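Local structure of 5-formyl-3-hydroxy-2-methylpyridine 4-carboxylate 5-dehydrogenase (Mesorhizobium japonicum MAFF 303099, 4OM8) at the interface of chains A and B. The protein catalyses the NAD(+)-dependent oxidation of 5-formyl-3-hydroxy-2-methylpyridine-4-carboxylate in vitamin B6 degradation, and can also reduce the same aldehyde with NADH to 4-pyridoxate. Numbering follows the deposited sequence. Chains: chain A/B, 5-formyl-3-hydroxy-2-methylpyridine 4-carboxylate 5-dehydrogenase.

The interface of chains A and B. Residues chain A 222, 226, 301, 304-305; chain B 297, 300-301.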
loop_
_atom_site.group_PDB
_atom_site.type_symbol
_atom_site.label_atom_id
_atom_site.label_comp_id
_atom_site.label_asym_id
_atom_site.label_seq_id
_atom_site.Cartn_x
_atom_site.Cartn_y
_atom_site.Cartn_z
ATOM N N TYR A 222 2.198 -1.410 4.289
ATOM C CA TYR A 222 3.145 -2.335 4.900
ATOM C C TYR A 222 2.881 -3.769 4.445
ATOM O O TYR A 222 3.794 -4.473 4.005
ATOM C CB TYR A 222 3.046 -2.172 6.419
ATOM C CG TYR A 222 3.694 -3.201 7.313
ATOM C CD1 TYR A 222 5.022 -3.570 7.162
ATOM C CD2 TYR A 222 2.979 -3.737 8.374
ATOM C CE1 TYR A 222 5.604 -4.484 8.034
ATOM C CE2 TYR A 222 3.540 -4.632 9.238
ATOM C CZ TYR A 222 4.846 -5.014 9.065
ATOM O OH TYR A 222 5.389 -5.923 9.957
ATOM N N VAL A 226 4.772 -6.440 0.936
ATOM C CA VAL A 226 5.222 -7.826 1.045
ATOM C C VAL A 226 4.336 -8.788 0.252
ATOM O O VAL A 226 4.814 -9.773 -0.319
ATOM C CB VAL A 226 5.246 -8.249 2.529
ATOM C CG1 VAL A 226 5.662 -9.695 2.678
ATOM C CG2 VAL A 226 6.197 -7.342 3.315
ATOM N N VAL A 301 14.098 -0.742 3.167
ATOM C CA VAL A 301 12.933 -1.600 2.989
ATOM C C VAL A 301 13.041 -2.387 1.684
ATOM O O VAL A 301 12.757 -3.582 1.638
ATOM C CB VAL A 301 11.633 -0.767 3.006
ATOM C CG1 VAL A 301 10.452 -1.587 2.474
ATOM C CG2 VAL A 301 11.360 -0.254 4.420
ATOM N N ILE A 304 15.118 -5.516 1.945
ATOM C CA ILE A 304 14.392 -6.599 2.605
ATOM C C ILE A 304 13.370 -7.263 1.672
ATOM O O ILE A 304 13.254 -8.483 1.626
ATOM C CB ILE A 304 13.660 -6.105 3.864
ATOM C CG1 ILE A 304 14.654 -5.502 4.854
ATOM C CG2 ILE A 304 12.831 -7.243 4.463
ATOM C CD1 ILE A 304 15.751 -6.428 5.205
ATOM N N LEU A 305 12.640 -6.449 0.918
ATOM C CA LEU A 305 11.587 -6.967 0.051
ATOM C C LEU A 305 12.161 -7.829 -1.060
ATOM O O LEU A 305 11.489 -8.740 -1.565
ATOM C CB LEU A 305 10.774 -5.816 -0.542
ATOM C CG LEU A 305 9.903 -5.022 0.426
ATOM C CD1 LEU A 305 9.195 -3.905 -0.292
ATOM C CD2 LEU A 305 8.892 -5.920 1.129
ATOM N N LYS B 297 9.803 -11.271 6.333
ATOM C CA LYS B 297 9.855 -9.945 5.717
ATOM C C LYS B 297 9.039 -8.896 6.485
ATOM O O LYS B 297 9.495 -7.765 6.656
ATOM C CB LYS B 297 9.363 -10.006 4.271
ATOM C CG LYS B 297 10.330 -10.662 3.298
ATOM C CD LYS B 297 9.678 -10.762 1.935
ATOM C CE LYS B 297 10.589 -11.336 0.887
ATOM N NZ LYS B 297 9.778 -11.568 -0.344
ATOM N N ALA B 300 11.091 -7.803 9.481
ATOM C CA ALA B 300 12.269 -7.000 9.136
ATOM C C ALA B 300 11.874 -5.604 8.645
ATOM O O ALA B 300 12.507 -4.600 8.999
ATOM C CB ALA B 300 13.106 -7.713 8.092
ATOM N N VAL B 301 10.831 -5.547 7.826
ATOM C CA VAL B 301 10.364 -4.278 7.284
ATOM C C VAL B 301 9.828 -3.382 8.401
ATOM O O VAL B 301 10.107 -2.186 8.445
ATOM C CB VAL B 301 9.275 -4.508 6.214
ATOM C CG1 VAL B 301 8.535 -3.203 5.899
ATOM C CG2 VAL B 301 9.899 -5.110 4.954
HETATM O O HOH W 1 7.645 -9.478 -0.780
#
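B:Val301 inserts its two methyl groups between two helices of chain A, meeting A:Tyr222 on helix 209-226 with one and A:Ile304 and A:Leu305 on helix 284-305 with the other. B:Lys297, B:Ala300 and B:Val301 lie on helix 284-305 of chain B, which thus packs against its own twin and against helix 209-226. The protein is a homodimer, and this helix-helix patch is one part of its two-fold interface, so every pairing recurs with the chains exchanged.

Apolar contacts dominate. With CG1 anti to the backbone N and CG2 anti to the carbonyl carbon (chi1 166°), the valine fork splits its work. CG1 lies in the plane of the A:Tyr222 ring at its CD1-CE1 edge, 3.8 Å from CD1, so the aromatic faces take no part in this pairing. The side chains of A:Ile304 and B:Val301 pass each other in opposite directions, bringing their CG2 methyls to 3.7 Å. A:Leu305 crosses the valine at about a right angle, its CD2 being 4.0 Å from CG2. The branch methyl CG2 of A:Ile304 also touches CB of B:Ala300 at 3.7 Å, thus bridging neighbouring residues of the chain B helix. Near the two-fold, the CG1 methyls of A:Val301 and B:Val301 approach more loosely, at 4.2 Å.

B:Lys297 combines aliphatic and polar roles. Its CB lies 4.0 Å from CG1 of A:Val226, the two side chains crossing obliquely. Beyond CG the chain is extended, with the later torsions all near 180°, which carries the terminal amine along the end of helix 284-305 of chain A. There NZ approaches the backbone O of A:Leu305 without direct hydrogen bonding; proximity to this carbonyl near the helix C-terminus may still favour a positive charge electrostatically.

Polar linkage across this patch instead uses water. Water 1 sits 3.0 Å from NZ of B:Lys297 and 2.9 Å from the backbone carbonyl O of A:Val226, joining the lysine amine to the last residue of helix 209-226.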